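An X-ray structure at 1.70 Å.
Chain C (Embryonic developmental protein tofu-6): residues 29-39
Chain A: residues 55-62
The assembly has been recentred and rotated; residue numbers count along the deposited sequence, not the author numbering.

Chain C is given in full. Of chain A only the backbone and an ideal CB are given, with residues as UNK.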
# COMPACT_ATOMS: atom_id res chain seq x y z
N ASN C 29 17.27 -24.25 10.20
CA ASN C 29 17.82 -22.90 10.21
C ASN C 29 16.60 -21.96 10.12
O ASN C 29 15.44 -22.40 10.17
CB ASN C 29 18.83 -22.77 9.07
CG ASN C 29 18.18 -22.57 7.72
OD1 ASN C 29 17.00 -22.77 7.54
ND2 ASN C 29 19.02 -22.32 6.72
N ASP C 30 16.86 -20.67 10.00
CA ASP C 30 15.76 -19.72 10.02
C ASP C 30 14.86 -19.86 8.80
O ASP C 30 13.67 -19.54 8.88
CB ASP C 30 16.30 -18.30 10.12
CG ASP C 30 17.35 -17.98 9.09
OD1 ASP C 30 17.79 -18.90 8.34
OD2 ASP C 30 17.73 -16.79 9.02
N TRP C 31 15.39 -20.34 7.66
CA TRP C 31 14.53 -20.56 6.51
C TRP C 31 13.57 -21.73 6.73
O TRP C 31 12.43 -21.68 6.27
CB TRP C 31 15.33 -20.78 5.24
CG TRP C 31 15.95 -19.54 4.74
CD1 TRP C 31 17.27 -19.19 4.83
CD2 TRP C 31 15.29 -18.43 4.10
NE1 TRP C 31 17.48 -17.96 4.27
CE2 TRP C 31 16.28 -17.47 3.82
CE3 TRP C 31 13.96 -18.17 3.73
CZ2 TRP C 31 15.99 -16.27 3.17
CZ3 TRP C 31 13.66 -16.97 3.11
CH2 TRP C 31 14.67 -16.03 2.85
N ASN C 32 13.98 -22.77 7.46
CA ASN C 32 13.04 -23.85 7.79
C ASN C 32 11.88 -23.30 8.62
O ASN C 32 10.71 -23.62 8.36
CB ASN C 32 13.77 -24.94 8.57
CG ASN C 32 14.87 -25.58 7.76
OD1 ASN C 32 16.03 -25.60 8.19
ND2 ASN C 32 14.52 -26.13 6.60
N LEU C 33 12.20 -22.50 9.63
CA LEU C 33 11.19 -21.88 10.49
C LEU C 33 10.27 -20.97 9.68
O LEU C 33 9.04 -20.99 9.84
CB LEU C 33 11.90 -21.11 11.60
CG LEU C 33 11.02 -20.47 12.67
CD1 LEU C 33 10.18 -21.51 13.39
CD2 LEU C 33 11.88 -19.71 13.67
N PHE C 34 10.86 -20.15 8.82
CA PHE C 34 10.07 -19.29 7.95
C PHE C 34 9.07 -20.11 7.14
O PHE C 34 7.89 -19.74 7.02
CB PHE C 34 11.01 -18.49 7.04
CG PHE C 34 10.33 -17.89 5.85
CD1 PHE C 34 9.66 -16.69 5.94
CD2 PHE C 34 10.38 -18.55 4.62
CE1 PHE C 34 9.02 -16.14 4.84
CE2 PHE C 34 9.74 -18.02 3.52
CZ PHE C 34 9.06 -16.81 3.63
N HIS C 35 9.52 -21.24 6.58
CA HIS C 35 8.65 -22.02 5.70
C HIS C 35 7.43 -22.52 6.46
O HIS C 35 6.32 -22.57 5.93
CB HIS C 35 9.37 -23.21 5.06
CG HIS C 35 10.40 -22.85 4.03
ND1 HIS C 35 10.29 -21.75 3.21
CD2 HIS C 35 11.52 -23.51 3.63
CE1 HIS C 35 11.34 -21.70 2.40
NE2 HIS C 35 12.09 -22.76 2.62
N VAL C 36 7.62 -22.95 7.71
CA VAL C 36 6.50 -23.44 8.49
C VAL C 36 5.47 -22.34 8.69
O VAL C 36 4.26 -22.59 8.56
CB VAL C 36 6.97 -24.00 9.84
CG1 VAL C 36 5.76 -24.20 10.76
CG2 VAL C 36 7.70 -25.30 9.60
N PHE C 37 5.92 -21.13 9.03
CA PHE C 37 4.97 -20.07 9.33
C PHE C 37 4.43 -19.39 8.09
O PHE C 37 3.31 -18.88 8.10
CB PHE C 37 5.60 -19.08 10.32
CG PHE C 37 5.57 -19.60 11.70
CD1 PHE C 37 6.50 -20.52 12.13
CD2 PHE C 37 4.52 -19.25 12.55
CE1 PHE C 37 6.41 -21.07 13.39
CE2 PHE C 37 4.44 -19.78 13.82
CZ PHE C 37 5.39 -20.70 14.24
N GLN C 38 5.17 -19.42 6.99
CA GLN C 38 4.64 -18.87 5.76
C GLN C 38 3.35 -19.55 5.31
O GLN C 38 2.56 -18.95 4.57
CB GLN C 38 5.67 -18.99 4.64
CG GLN C 38 5.58 -17.90 3.65
CD GLN C 38 6.13 -18.34 2.31
OE1 GLN C 38 6.70 -19.43 2.19
NE2 GLN C 38 5.95 -17.51 1.30
N ASN C 39 3.13 -20.82 5.67
CA ASN C 39 1.89 -21.48 5.27
C ASN C 39 0.65 -20.83 5.86
O ASN C 39 -0.46 -21.08 5.38
CB ASN C 39 1.90 -22.96 5.66
CG ASN C 39 2.92 -23.79 4.92
OD1 ASN C 39 3.18 -23.58 3.73
ND2 ASN C 39 3.54 -24.73 5.62
N UNK A 55 14.06 -6.98 5.74
CA UNK A 55 14.98 -8.12 5.86
C UNK A 55 14.83 -9.05 4.67
O UNK A 55 13.96 -8.88 3.82
CB UNK A 55 14.73 -8.89 7.16
N UNK A 56 15.68 -10.09 4.65
CA UNK A 56 15.73 -11.00 3.52
C UNK A 56 14.46 -11.83 3.34
O UNK A 56 14.19 -12.29 2.23
CB UNK A 56 16.93 -11.94 3.68
N UNK A 57 13.67 -12.01 4.41
CA UNK A 57 12.42 -12.77 4.28
C UNK A 57 11.37 -11.96 3.53
O UNK A 57 10.62 -12.52 2.71
CB UNK A 57 11.89 -13.17 5.66
N UNK A 58 11.30 -10.66 3.82
CA UNK A 58 10.45 -9.77 3.06
C UNK A 58 10.92 -9.64 1.61
O UNK A 58 10.08 -9.61 0.70
CB UNK A 58 10.41 -8.39 3.73
N UNK A 59 12.24 -9.65 1.37
CA UNK A 59 12.72 -9.65 -0.02
C UNK A 59 12.22 -10.88 -0.75
O UNK A 59 11.69 -10.79 -1.86
CB UNK A 59 14.25 -9.59 -0.07
N UNK A 60 12.40 -12.05 -0.14
CA UNK A 60 11.98 -13.30 -0.76
C UNK A 60 10.49 -13.28 -1.11
O UNK A 60 10.08 -13.73 -2.18
CB UNK A 60 12.29 -14.48 0.17
N UNK A 61 9.68 -12.82 -0.17
CA UNK A 61 8.23 -12.85 -0.37
C UNK A 61 7.81 -11.80 -1.40
O UNK A 61 6.91 -12.05 -2.22
CB UNK A 61 7.50 -12.62 0.95
N UNK A 62 8.50 -10.66 -1.42
CA UNK A 62 8.17 -9.62 -2.40
C UNK A 62 8.52 -10.08 -3.80
O UNK A 62 7.80 -9.80 -4.77
CB UNK A 62 8.90 -8.32 -2.08

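Position 55 has phi/psi of -164/177 and directly precedes a helix, while its ideal CB has no chain C atom within 5.5 Å. Local needs therefore dominate, and Ser, Thr, Asp or Asn would suit an N-cap. It is Asn55(A), whose OD1 accepts from the backbone N of position 58 at 3.0 Å and, weakly, from the backbone N of position 57 at 3.0 Å.

At position 56 the CA-to-CB bond points toward chain C, and the ideal CB lies 4.5 Å from Trp31(C) CZ2. To one side of the indole is the carboxylate of Asp30(C), whose OD2 is 7.3 Å from the ideal CB of position 56, too far for a short side chain. A long cationic one, Lys or Arg, fits both features. Lys56(A) has chi1 at p and the remaining angles at t. Its CG passes 3.9 Å from Trp31(C) CZ2, and its extended chain brings NZ to 3.2 Å from Asp30(C) OD2, a hydrogen-bonded salt bridge.

Position 57 points sideways, yet its ideal CB is 4.2 Å from Phe34(C) CD1 and 4.9 Å from Trp31(C) CH2. Such an aromatic setting favours Leu, Met or Phe. Phe57(A), with chi1 at m, turns its ring edge toward the face of Trp31(C) (centroids 4.7 Å apart, planes at 54°). It lies nearly parallel to the Phe34(C) ring but slid off it, with Phe57(A) CD1 3.7 Å from Phe34(C) CD1. Asp30(C) OD2 sits at its edge, 3.5 Å from Phe57(A) CZ.

Positions 58 and 59 point away and sideways, respectively, with nothing of chain C within 5.5 Å of either ideal CB; this interface leaves the choice wide. They are Gln58(A) and Val59(A).

Position 60 points toward chain C, its ideal CB 3.9 Å from Trp31(C) CH2 and 5.3 Å from Phe34(C) CZ. Leu, Met or an aromatic would suit. Tyr60(A), chi1 at t, receives the edge of Trp31(C) on its ring face (planes at 71°), while its CD2 reaches 3.6 Å from Phe34(C) CZ.

Position 61 is sideways, its ideal CB 5.1 Å from Gln38(C) NE2 and 5.2 Å from Phe34(C) CZ. An amide donor beside a ring admits Gln, Glu or Met. In Gln61(A), CD packs 3.6 Å from Phe34(C) CE1, at the ring edge. One water bridges the amides, donating to Gln61(A) OE1 (2.7 Å) and accepting from Gln38(C) NE2 (2.9 Å); Gln61(A) NE2 donates to Phe57(A) O at 3.0 Å.

Position 62 is out of reach and could hold many helix-compatible residues; it is Ala62(A).

Chain A (55-62) NKFQVYQA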
# COMPACT_ATOMS: atom_id res chain seq x y z
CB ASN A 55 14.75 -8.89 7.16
CG ASN A 55 13.31 -9.36 7.32
OD1 ASN A 55 12.73 -10.01 6.43
ND2 ASN A 55 12.72 -9.05 8.47
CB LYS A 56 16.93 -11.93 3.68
CG LYS A 56 16.83 -12.87 4.88
CD LYS A 56 18.16 -13.55 5.21
CE LYS A 56 17.94 -14.53 6.33
NZ LYS A 56 19.18 -15.29 6.63
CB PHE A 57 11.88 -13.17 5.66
CG PHE A 57 12.84 -13.95 6.49
CD1 PHE A 57 13.08 -15.29 6.22
CD2 PHE A 57 13.53 -13.33 7.51
CE1 PHE A 57 13.99 -16.01 6.98
CE2 PHE A 57 14.46 -14.04 8.25
CZ PHE A 57 14.68 -15.38 7.99
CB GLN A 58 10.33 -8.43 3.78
CG GLN A 58 9.76 -8.64 5.20
CD GLN A 58 9.16 -7.40 5.79
OE1 GLN A 58 8.77 -6.48 5.07
NE2 GLN A 58 9.13 -7.34 7.13
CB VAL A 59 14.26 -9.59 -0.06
CG1 VAL A 59 14.74 -9.80 -1.51
CG2 VAL A 59 14.74 -8.24 0.46
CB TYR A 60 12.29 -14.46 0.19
CG TYR A 60 11.69 -15.76 -0.23
CD1 TYR A 60 12.28 -16.53 -1.22
CD2 TYR A 60 10.51 -16.22 0.34
CE1 TYR A 60 11.71 -17.73 -1.64
CE2 TYR A 60 9.94 -17.42 -0.08
CZ TYR A 60 10.54 -18.16 -1.06
OH TYR A 60 9.95 -19.34 -1.47
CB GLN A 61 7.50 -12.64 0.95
CG GLN A 61 7.76 -13.74 1.98
CD GLN A 61 7.19 -13.38 3.33
OE1 GLN A 61 6.04 -13.71 3.66
NE2 GLN A 61 7.97 -12.65 4.11
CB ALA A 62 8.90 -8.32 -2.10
O HOH W 1 4.48 -15.05 1.94
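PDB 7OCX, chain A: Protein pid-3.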